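Local structure of Mll7089 protein (Mesorhizobium loti, 2OZ8) at the interface of chains A and B and the interface of chains A and C. The protein is a putative mandelate racemase of the enolase superfamily that probably binds magnesium. Residues are numbered along the deposited sequence; one frame, centred on the assembly and turned at random. Chains: chain A/B/C, Mll7089 protein.

Contact 1: the interface of chains A and B. Residues chain A 259, 281, 284-285; chain B 255, 259, 282, 284-285.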
loop_
_atom_site.group_PDB
_atom_site.type_symbol
_atom_site.label_atom_id
_atom_site.label_comp_id
_atom_site.label_asym_id
_atom_site.label_seq_id
_atom_site.Cartn_x
_atom_site.Cartn_y
_atom_site.Cartn_z
ATOM N N ARG A 259 12.727 4.789 -15.886
ATOM C CA ARG A 259 11.385 4.269 -15.842
ATOM C C ARG A 259 10.983 3.891 -14.399
ATOM O O ARG A 259 9.909 4.298 -13.921
ATOM C CB ARG A 259 11.186 3.123 -16.821
ATOM C CG ARG A 259 9.713 2.674 -16.868
ATOM C CD ARG A 259 9.463 1.461 -17.705
ATOM N NE ARG A 259 10.357 0.392 -17.302
ATOM C CZ ARG A 259 10.130 -0.435 -16.299
ATOM N NH1 ARG A 259 9.016 -0.346 -15.607
ATOM N NH2 ARG A 259 11.008 -1.371 -16.009
ATOM N N ARG A 281 11.828 7.491 -26.125
ATOM C CA ARG A 281 10.923 6.559 -25.480
ATOM C C ARG A 281 10.541 7.056 -24.059
ATOM O O ARG A 281 9.345 7.042 -23.695
ATOM C CB ARG A 281 11.541 5.153 -25.429
ATOM C CG ARG A 281 11.474 4.475 -26.740
ATOM C CD ARG A 281 12.273 3.185 -26.807
ATOM N NE ARG A 281 12.103 2.633 -28.146
ATOM C CZ ARG A 281 12.735 1.571 -28.645
ATOM N NH1 ARG A 281 13.622 0.885 -27.915
ATOM N NH2 ARG A 281 12.463 1.201 -29.904
ATOM N N TRP A 284 8.197 9.968 -24.379
ATOM C CA TRP A 284 6.784 9.608 -24.587
ATOM C C TRP A 284 6.112 9.299 -23.199
ATOM O O TRP A 284 5.105 9.927 -22.801
ATOM C CB TRP A 284 6.645 8.416 -25.550
ATOM C CG TRP A 284 5.300 7.831 -25.467
ATOM C CD1 TRP A 284 4.121 8.424 -25.866
ATOM C CD2 TRP A 284 4.939 6.599 -24.856
ATOM N NE1 TRP A 284 3.072 7.630 -25.561
ATOM C CE2 TRP A 284 3.524 6.499 -24.928
ATOM C CE3 TRP A 284 5.656 5.575 -24.248
ATOM C CZ2 TRP A 284 2.806 5.387 -24.433
ATOM C CZ3 TRP A 284 4.927 4.450 -23.763
ATOM C CH2 TRP A 284 3.522 4.385 -23.862
ATOM N N LEU A 285 6.681 8.328 -22.485
ATOM C CA LEU A 285 6.219 7.951 -21.163
ATOM C C LEU A 285 6.038 9.198 -20.249
ATOM O O LEU A 285 4.939 9.483 -19.830
ATOM C CB LEU A 285 7.129 6.874 -20.547
ATOM C CG LEU A 285 6.584 6.201 -19.293
ATOM C CD1 LEU A 285 5.174 5.617 -19.559
ATOM C CD2 LEU A 285 7.550 5.103 -18.774
ATOM N N LEU B 255 -4.626 4.010 -25.423
ATOM C CA LEU B 255 -3.221 3.881 -25.049
ATOM C C LEU B 255 -2.952 4.248 -23.586
ATOM O O LEU B 255 -2.205 3.546 -22.902
ATOM C CB LEU B 255 -2.330 4.755 -25.931
ATOM C CG LEU B 255 -0.924 4.315 -26.379
ATOM C CD1 LEU B 255 -0.095 5.534 -26.747
ATOM C CD2 LEU B 255 -0.218 3.493 -25.351
ATOM N N ARG B 259 -1.814 1.525 -20.703
ATOM C CA ARG B 259 -0.726 1.792 -19.789
ATOM C C ARG B 259 -1.184 1.638 -18.299
ATOM O O ARG B 259 -0.462 1.030 -17.488
ATOM C CB ARG B 259 -0.041 3.134 -20.074
ATOM C CG ARG B 259 1.102 3.473 -19.086
ATOM C CD ARG B 259 1.572 4.906 -19.142
ATOM N NE ARG B 259 0.484 5.898 -19.143
ATOM C CZ ARG B 259 -0.094 6.426 -18.058
ATOM N NH1 ARG B 259 0.285 6.087 -16.828
ATOM N NH2 ARG B 259 -1.072 7.306 -18.204
ATOM N N ILE B 282 3.382 1.085 -26.655
ATOM C CA ILE B 282 3.044 0.158 -25.630
ATOM C C ILE B 282 3.841 -1.154 -25.781
ATOM O O ILE B 282 4.122 -1.861 -24.794
ATOM C CB ILE B 282 1.518 -0.060 -25.497
ATOM C CG1 ILE B 282 1.177 -0.510 -24.056
ATOM C CG2 ILE B 282 0.993 -1.085 -26.505
ATOM C CD1 ILE B 282 1.127 0.634 -23.082
ATOM N N TRP B 284 7.103 -1.282 -26.710
ATOM C CA TRP B 284 8.366 -1.051 -26.049
ATOM C C TRP B 284 8.191 -1.242 -24.513
ATOM O O TRP B 284 8.993 -1.928 -23.860
ATOM C CB TRP B 284 8.935 0.345 -26.369
ATOM C CG TRP B 284 9.865 0.769 -25.323
ATOM C CD1 TRP B 284 11.131 0.228 -25.047
ATOM C CD2 TRP B 284 9.610 1.744 -24.300
ATOM N NE1 TRP B 284 11.667 0.854 -23.925
ATOM C CE2 TRP B 284 10.757 1.771 -23.445
ATOM C CE3 TRP B 284 8.537 2.593 -24.021
ATOM C CZ2 TRP B 284 10.850 2.635 -22.362
ATOM C CZ3 TRP B 284 8.624 3.468 -22.951
ATOM C CH2 TRP B 284 9.778 3.482 -22.124
ATOM N N LEU B 285 7.134 -0.635 -23.973
ATOM C CA LEU B 285 6.792 -0.688 -22.552
ATOM C C LEU B 285 6.554 -2.088 -22.054
ATOM O O LEU B 285 7.216 -2.511 -21.090
ATOM C CB LEU B 285 5.587 0.210 -22.238
ATOM C CG LEU B 285 5.289 0.448 -20.754
ATOM C CD1 LEU B 285 6.503 1.071 -20.036
ATOM C CD2 LEU B 285 4.025 1.291 -20.561
#
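Two outer barrel helices, 276-289 of chains A and B, pack face to face about a two-fold axis, and A:Trp284 and B:Trp284 meet at the centre of the patch. The indoles touch edge to edge, each benzo edge lying nearly in the plane of the other ring, with A:Trp284 CE3 3.9 Å from B:Trp284 CZ3. CG of each tryptophan is anti to the backbone N (chi1 164° in A, 157° in B), and this directs the six-membered rings toward the partner helix. One face of B:Trp284 is covered by the aliphatic part of A:Arg281, whose chain runs extended across the indole. Its CB sits over the centre of the six-membered ring, 3.8 Å from the centroid, and its CD lies over the five-membered ring, 3.6 Å from B:Trp284 CD1; both are CH-pi contacts. The guanidinium, tilted 24° from the ring, continues past the indole. Both methyls of B:Leu255 lean on the CZ2 edge of A:Trp284 from one side of its plane, with CD2 3.7 Å from CZ2. Flanking pairs repeat by symmetry: A:Leu285 CD1 touches B:Arg259 CD at 3.7 Å, and A:Arg259 CD touches B:Leu285 CD1 at 3.8 Å. No polar atom pairs bridge the patch, which is a hydrophobic seam made by aromatic rings, leucine methyls and arginine methylenes. Helices 255-263 and 276-289, which follow strands 246-249 and 269-272, supply it from the outside of the barrel.

Contact 2: the interface of chains A and C. Residues chain A 239, 242-246, 268; chain C 204-205, 208.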
loop_
_atom_site.group_PDB
_atom_site.type_symbol
_atom_site.label_atom_id
_atom_site.label_comp_id
_atom_site.label_asym_id
_atom_site.label_seq_id
_atom_site.Cartn_x
_atom_site.Cartn_y
_atom_site.Cartn_z
ATOM N N ARG A 239 10.176 15.829 -2.517
ATOM C CA ARG A 239 9.194 16.247 -3.492
ATOM C C ARG A 239 7.976 16.837 -2.743
ATOM O O ARG A 239 7.408 17.838 -3.183
ATOM C CB ARG A 239 8.734 15.069 -4.375
ATOM C CG ARG A 239 9.456 14.914 -5.710
ATOM C CD ARG A 239 8.439 14.745 -6.837
ATOM N NE ARG A 239 7.578 13.602 -6.642
ATOM C CZ ARG A 239 6.247 13.610 -6.636
ATOM N NH1 ARG A 239 5.523 14.705 -6.895
ATOM N NH2 ARG A 239 5.639 12.463 -6.367
ATOM N N VAL A 242 9.342 20.250 -0.161
ATOM C CA VAL A 242 9.993 21.373 -0.827
ATOM C C VAL A 242 8.952 21.951 -1.811
ATOM O O VAL A 242 8.830 21.532 -2.986
ATOM C CB VAL A 242 11.304 20.889 -1.522
ATOM C CG1 VAL A 242 11.968 21.977 -2.238
ATOM C CG2 VAL A 242 12.278 20.305 -0.500
ATOM N N THR A 243 8.184 22.904 -1.332
ATOM C CA THR A 243 7.101 23.433 -2.089
ATOM C C THR A 243 7.549 24.635 -2.891
ATOM O O THR A 243 6.746 25.182 -3.670
ATOM C CB THR A 243 5.995 23.930 -1.109
ATOM O OG1 THR A 243 6.576 24.882 -0.251
ATOM C CG2 THR A 243 5.466 22.811 -0.246
ATOM N N TRP A 244 8.794 25.099 -2.677
ATOM C CA TRP A 244 9.301 26.323 -3.329
ATOM C C TRP A 244 10.262 26.053 -4.527
ATOM O O TRP A 244 10.685 26.987 -5.214
ATOM C CB TRP A 244 9.968 27.262 -2.282
ATOM C CG TRP A 244 11.122 26.591 -1.549
ATOM C CD1 TRP A 244 12.427 26.613 -1.902
ATOM C CD2 TRP A 244 11.031 25.721 -0.377
ATOM N NE1 TRP A 244 13.174 25.829 -1.034
ATOM C CE2 TRP A 244 12.350 25.280 -0.086
ATOM C CE3 TRP A 244 9.973 25.316 0.460
ATOM C CZ2 TRP A 244 12.654 24.460 1.013
ATOM C CZ3 TRP A 244 10.270 24.453 1.562
ATOM C CH2 TRP A 244 11.602 24.046 1.821
ATOM N N THR A 245 10.653 24.806 -4.771
ATOM C CA THR A 245 11.536 24.546 -5.889
ATOM C C THR A 245 11.330 23.139 -6.363
ATOM O O THR A 245 10.615 22.390 -5.700
ATOM C CB THR A 245 13.053 24.829 -5.555
ATOM O OG1 THR A 245 13.803 24.740 -6.747
ATOM C CG2 THR A 245 13.650 23.837 -4.593
ATOM N N GLN A 246 11.966 22.771 -7.482
ATOM C CA GLN A 246 11.798 21.446 -8.091
ATOM C C GLN A 246 12.959 20.511 -7.791
ATOM O O GLN A 246 14.093 20.964 -7.719
ATOM C CB GLN A 246 11.661 21.594 -9.598
ATOM C CG GLN A 246 10.326 22.217 -10.056
ATOM C CD GLN A 246 10.320 22.584 -11.536
ATOM O OE1 GLN A 246 9.540 22.062 -12.308
ATOM N NE2 GLN A 246 11.205 23.496 -11.927
ATOM N N ASP A 268 10.402 15.526 -9.534
ATOM C CA ASP A 268 9.589 16.579 -10.130
ATOM C C ASP A 268 10.009 16.792 -11.573
ATOM O O ASP A 268 9.185 17.158 -12.400
ATOM C CB ASP A 268 9.750 17.903 -9.386
ATOM C CG ASP A 268 9.202 17.870 -7.990
ATOM O OD1 ASP A 268 8.117 17.307 -7.740
ATOM O OD2 ASP A 268 9.856 18.459 -7.120
ATOM N N LYS C 204 4.917 20.232 -9.706
ATOM C CA LYS C 204 5.741 21.113 -8.856
ATOM C C LYS C 204 5.734 22.543 -9.313
ATOM O O LYS C 204 5.774 23.463 -8.492
ATOM C CB LYS C 204 7.172 20.548 -8.594
ATOM C CG LYS C 204 8.040 21.323 -7.600
ATOM C CD LYS C 204 7.379 21.555 -6.253
ATOM C CE LYS C 204 7.244 20.239 -5.424
ATOM N NZ LYS C 204 8.519 19.673 -4.904
ATOM N N GLU C 205 5.643 22.751 -10.623
ATOM C CA GLU C 205 5.378 24.071 -11.221
ATOM C C GLU C 205 4.066 24.688 -10.729
ATOM O O GLU C 205 4.072 25.840 -10.303
ATOM C CB GLU C 205 5.322 23.964 -12.735
ATOM C CG GLU C 205 5.093 25.316 -13.406
ATOM C CD GLU C 205 4.701 25.183 -14.880
ATOM O OE1 GLU C 205 4.481 24.064 -15.407
ATOM O OE2 GLU C 205 4.621 26.229 -15.530
ATOM N N THR C 208 4.804 25.808 -7.046
ATOM C CA THR C 208 5.647 27.004 -6.888
ATOM C C THR C 208 4.956 28.257 -7.387
ATOM O O THR C 208 5.146 29.316 -6.839
ATOM C CB THR C 208 7.033 26.852 -7.566
ATOM O OG1 THR C 208 6.868 26.768 -8.977
ATOM C CG2 THR C 208 7.734 25.563 -7.081
HETATM O O HOH W 1 7.129 20.850 -12.523
#
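C:Lys204 curls into a pocket of chain A and meets A:Asp268 there: CG is anti to the backbone N (chi1 -174°), but the chain then bends at chi2, chi3 and chi4, folding the ammonium back toward the end of helix 232-241. NZ is gripped by two backbone oxygens and a carboxylate oxygen. The backbone oxygens A:Val242 O and A:Arg239 O lie 2.7 and 2.8 Å from NZ, the former approached at a C=O angle of 156°. The carboxylate oxygen A:Asp268 OD2 forms a salt bridge of 2.9 Å to NZ, met on its syn side but 25° out of the carboxylate plane. The negative end of the helix dipole would add to the pull on the charge. Alongside, A:Gln246 CG rests 3.5 Å from C:Lys204 CG, the two chains running in opposite directions. Water 1 joins the amide oxygen A:Gln246 OE1 to the backbone of C:Glu205, and a turn further on the methyl C:Thr208 CG2 packs 3.6 Å from A:Thr243 O. A methionine in place of C:Lys204 would probably leave A:Asp268 without its partner across the contact and the two carbonyls without this donor. In the deposited assembly the site plugs helix 203-215 of chain C into chain A, and may so hold these two subunits together.

Contact 3: the interface of chains A and C. Residues chain A 239-240, 265; chain C 203, 233, 237.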
loop_
_atom_site.group_PDB
_atom_site.type_symbol
_atom_site.label_atom_id
_atom_site.label_comp_id
_atom_site.label_asym_id
_atom_site.label_seq_id
_atom_site.Cartn_x
_atom_site.Cartn_y
_atom_site.Cartn_z
ATOM N N ARG A 239 10.176 15.829 -2.517
ATOM C CA ARG A 239 9.194 16.247 -3.492
ATOM C C ARG A 239 7.976 16.837 -2.743
ATOM O O ARG A 239 7.408 17.838 -3.183
ATOM C CB ARG A 239 8.734 15.069 -4.375
ATOM C CG ARG A 239 9.456 14.914 -5.710
ATOM C CD ARG A 239 8.439 14.745 -6.837
ATOM N NE ARG A 239 7.578 13.602 -6.642
ATOM C CZ ARG A 239 6.247 13.610 -6.636
ATOM N NH1 ARG A 239 5.523 14.705 -6.895
ATOM N NH2 ARG A 239 5.639 12.463 -6.367
ATOM N N HIS A 240 7.589 16.192 -1.635
ATOM C CA HIS A 240 6.435 16.595 -0.854
ATOM C C HIS A 240 6.664 17.819 0.020
ATOM O O HIS A 240 5.719 18.577 0.218
ATOM C CB HIS A 240 5.904 15.446 -0.023
ATOM C CG HIS A 240 5.523 14.242 -0.835
ATOM N ND1 HIS A 240 5.395 12.983 -0.280
ATOM C CD2 HIS A 240 5.223 14.107 -2.161
ATOM C CE1 HIS A 240 5.066 12.117 -1.236
ATOM N NE2 HIS A 240 4.938 12.778 -2.381
ATOM N N HIS A 265 7.475 7.780 -8.332
ATOM C CA HIS A 265 7.039 9.179 -8.097
ATOM C C HIS A 265 8.104 10.062 -7.447
ATOM O O HIS A 265 7.785 10.932 -6.652
ATOM C CB HIS A 265 5.745 9.231 -7.287
ATOM C CG HIS A 265 4.672 8.347 -7.838
ATOM N ND1 HIS A 265 4.006 8.628 -9.019
ATOM C CD2 HIS A 265 4.187 7.161 -7.398
ATOM C CE1 HIS A 265 3.158 7.648 -9.277
ATOM N NE2 HIS A 265 3.233 6.761 -8.296
ATOM N N SER C 203 3.012 19.307 -11.881
ATOM C CA SER C 203 2.715 19.392 -10.429
ATOM C C SER C 203 3.584 20.321 -9.599
ATOM O O SER C 203 3.020 21.163 -8.864
ATOM C CB SER C 203 2.614 18.025 -9.749
ATOM O OG SER C 203 3.847 17.353 -9.842
ATOM N N ASP C 233 -0.935 11.337 -8.687
ATOM C CA ASP C 233 0.138 11.545 -7.731
ATOM C C ASP C 233 0.391 13.054 -7.558
ATOM O O ASP C 233 0.478 13.542 -6.449
ATOM C CB ASP C 233 1.411 10.798 -8.113
ATOM C CG ASP C 233 2.575 11.153 -7.198
ATOM O OD1 ASP C 233 2.633 10.667 -6.062
ATOM O OD2 ASP C 233 3.417 11.972 -7.593
ATOM N N THR C 237 -0.147 15.394 -4.159
ATOM C CA THR C 237 0.939 16.259 -3.700
ATOM C C THR C 237 0.475 17.694 -3.496
ATOM O O THR C 237 0.795 18.300 -2.470
ATOM C CB THR C 237 2.167 16.193 -4.635
ATOM O OG1 THR C 237 2.555 14.823 -4.760
ATOM C CG2 THR C 237 3.326 16.987 -4.045
HETATM O O HOH W 2 4.472 10.777 -4.292
HETATM O O HOH W 3 5.336 17.366 -7.447
#
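Helix 232-241 of chain A, with the loop residue A:His265, faces the same helix of chain C and the start of its helix 203-215, and A:Arg239 meets C:Asp233 tip to tip. NH2 of the guanidinium donates to C:Asp233 OD2 at 2.6 Å, a salt bridge made on the syn lone pair of the carboxylate oxygen, which stands 31° out of the guanidinium plane. Bends at chi2 and chi3 turn the arginine so that a second-shell grip also forms: NE and NH2 both hold the backbone oxygen A:His265 O side-on, each 2.7 Å from it, which fixes the rotation of the guanidinium. The imidazole of A:His265 lies stacked over the same carboxylate, with planes 20° apart and ND1 3.4 Å from C:Asp233 CG. Waters extend the network. Water 2, in the ring plane of A:His240, links NE2 to C:Asp233 OD1, while water 3 links A:Arg239 NH1 to the hydroxyl C:Ser203 OG. C:Thr237 crosses A:His240 at about a right angle, its methyl CG2 3.9 Å from CD2. The aspartate stands in the first turn of its helix and the arginine in the last turn of its own, so opposite ends of equivalent helices meet; A:His265 joins from the loop between helix 255-263 and strand 269-272.

Contact 4: the interface of chains A and B. Residues chain A 81, 85, 111, 118, 120, 125; chain B 81-82, 85, 125.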
loop_
_atom_site.group_PDB
_atom_site.type_symbol
_atom_site.label_atom_id
_atom_site.label_comp_id
_atom_site.label_asym_id
_atom_site.label_seq_id
_atom_site.Cartn_x
_atom_site.Cartn_y
_atom_site.Cartn_z
ATOM N N ILE A 81 17.467 3.597 -40.322
ATOM C CA ILE A 81 16.082 3.900 -39.961
ATOM C C ILE A 81 15.304 2.664 -39.493
ATOM O O ILE A 81 14.347 2.795 -38.725
ATOM C CB ILE A 81 15.324 4.704 -41.081
ATOM C CG1 ILE A 81 13.992 5.335 -40.582
ATOM C CG2 ILE A 81 15.152 3.882 -42.386
ATOM C CD1 ILE A 81 14.114 6.563 -39.639
ATOM N N HIS A 85 14.270 1.639 -34.797
ATOM C CA HIS A 85 12.892 1.326 -34.366
ATOM C C HIS A 85 12.826 0.042 -33.614
ATOM O O HIS A 85 11.837 -0.219 -32.956
ATOM C CB HIS A 85 11.881 1.328 -35.514
ATOM C CG HIS A 85 11.593 2.694 -36.026
ATOM N ND1 HIS A 85 12.003 3.119 -37.261
ATOM C CD2 HIS A 85 10.977 3.750 -35.450
ATOM C CE1 HIS A 85 11.635 4.379 -37.436
ATOM N NE2 HIS A 85 11.015 4.788 -36.349
ATOM N N TRP A 111 20.773 7.555 -35.702
ATOM C CA TRP A 111 19.801 8.629 -36.036
ATOM C C TRP A 111 20.313 9.766 -36.932
ATOM O O TRP A 111 19.576 10.360 -37.683
ATOM C CB TRP A 111 19.204 9.254 -34.775
ATOM C CG TRP A 111 18.232 8.403 -34.054
ATOM C CD1 TRP A 111 18.498 7.540 -33.013
ATOM C CD2 TRP A 111 16.834 8.298 -34.318
ATOM N NE1 TRP A 111 17.341 6.940 -32.599
ATOM C CE2 TRP A 111 16.302 7.386 -33.384
ATOM C CE3 TRP A 111 15.967 8.888 -35.256
ATOM C CZ2 TRP A 111 14.929 7.065 -33.349
ATOM C CZ3 TRP A 111 14.598 8.552 -35.217
ATOM C CH2 TRP A 111 14.109 7.659 -34.272
ATOM N N ALA A 118 16.955 10.200 -44.877
ATOM C CA ALA A 118 15.583 10.653 -45.137
ATOM C C ALA A 118 15.617 12.057 -45.694
ATOM O O ALA A 118 14.585 12.588 -46.068
ATOM C CB ALA A 118 14.687 10.580 -43.846
ATOM N N LEU A 120 16.649 14.922 -44.031
ATOM C CA LEU A 120 16.054 15.769 -43.011
ATOM C C LEU A 120 17.049 16.081 -41.905
ATOM O O LEU A 120 17.948 15.255 -41.615
ATOM C CB LEU A 120 14.802 15.118 -42.378
ATOM C CG LEU A 120 13.526 14.853 -43.208
ATOM C CD1 LEU A 120 12.524 13.926 -42.449
ATOM C CD2 LEU A 120 12.853 16.153 -43.612
ATOM N N LEU A 125 12.760 15.034 -38.237
ATOM C CA LEU A 125 12.522 13.587 -38.189
ATOM C C LEU A 125 11.968 13.171 -36.798
ATOM O O LEU A 125 11.117 12.263 -36.709
ATOM C CB LEU A 125 13.807 12.808 -38.508
ATOM C CG LEU A 125 13.729 11.280 -38.488
ATOM C CD1 LEU A 125 12.819 10.654 -39.634
ATOM C CD2 LEU A 125 15.172 10.695 -38.533
ATOM N N ILE B 81 7.233 10.366 -42.358
ATOM C CA ILE B 81 8.231 9.815 -41.443
ATOM C C ILE B 81 8.486 10.770 -40.263
ATOM O O ILE B 81 8.840 10.316 -39.198
ATOM C CB ILE B 81 9.551 9.373 -42.190
ATOM C CG1 ILE B 81 10.458 8.477 -41.317
ATOM C CG2 ILE B 81 10.374 10.593 -42.669
ATOM C CD1 ILE B 81 9.879 7.166 -40.809
ATOM N N ALA B 82 8.284 12.078 -40.449
ATOM C CA ALA B 82 8.402 13.071 -39.364
ATOM C C ALA B 82 7.224 12.976 -38.432
ATOM O O ALA B 82 7.395 12.889 -37.230
ATOM C CB ALA B 82 8.552 14.553 -39.910
ATOM N N HIS B 85 6.865 10.163 -35.513
ATOM C CA HIS B 85 7.776 10.147 -34.347
ATOM C C HIS B 85 7.325 11.168 -33.319
ATOM O O HIS B 85 7.867 11.221 -32.240
ATOM C CB HIS B 85 9.239 10.415 -34.738
ATOM C CG HIS B 85 9.854 9.336 -35.584
ATOM N ND1 HIS B 85 10.188 9.525 -36.909
ATOM C CD2 HIS B 85 10.211 8.062 -35.293
ATOM C CE1 HIS B 85 10.719 8.411 -37.394
ATOM N NE2 HIS B 85 10.734 7.505 -36.436
ATOM N N LEU B 125 10.972 -1.497 -41.530
ATOM C CA LEU B 125 11.058 -0.177 -40.933
ATOM C C LEU B 125 10.767 -0.200 -39.391
ATOM O O LEU B 125 11.347 0.612 -38.642
ATOM C CB LEU B 125 10.128 0.803 -41.661
ATOM C CG LEU B 125 10.020 2.263 -41.141
ATOM C CD1 LEU B 125 11.319 3.106 -41.260
ATOM C CD2 LEU B 125 8.917 2.952 -41.857
#
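A:His85 and B:His85 meet at the two-fold axis: the two imidazoles cross at about a right angle and come together through their NE2 corners, the NE2 atoms 2.7 Å apart in a hydrogen bond of 150° at H. Which ring donates is not decided. The other ring nitrogen of each is directed at backbone oxygens. A:His85 ND1 donates to A:Ile81 O at 2.8 Å, nearly along the C=O axis, and also lies 2.9 Å from B:Leu125 O; on the twin side B:His85 ND1 makes the same pair, its bond to A:Leu125 O being weak. The Ile81 oxygens lie tilted from the ring planes, and these contacts probably limit the turn of the rings. Next outward, A:Trp111 turns its benzo edge onto a face of B:His85, the planes 75° apart, and A:Leu125 CD1 closes on B:His85 CE1 at 3.8 Å. CG1 of B:Ile81 is anti to the backbone N (chi1 -166°), which brings it 3.6 Å from A:Leu125 CD1, and A:Leu120 CD1 packs behind on its CG2 branch. An alanine at B:His85 would probably leave NE2 of A:His85 without its mate and open a gap beneath A:Trp111. The site joins the loop after helix 80-83 and helix 122-125 of the two chains, with helix 103-118 alongside, and is likely to support the A-B pairing.

Contacts 1 and 4 lie on the same two-fold A-B interface, their C-alpha centres about 19 Å apart: barrel helices make contact 1, whereas contact 4 draws on segments earlier in the chain. Contacts 2 and 3 are neighbours on the A-C interface, about 8 Å apart, and share A:Arg239, whose backbone oxygen serves one and whose guanidinium serves the other. Contact 1 stands about 21 Å from contact 3 and 25 Å from contact 2, whereas contact 4 is about 35 Å from contact 3. One subunit thus uses separate surfaces for two neighbours, as seen in the deposited assembly of eight copies, though the structure alone does not prove that assembly in solution.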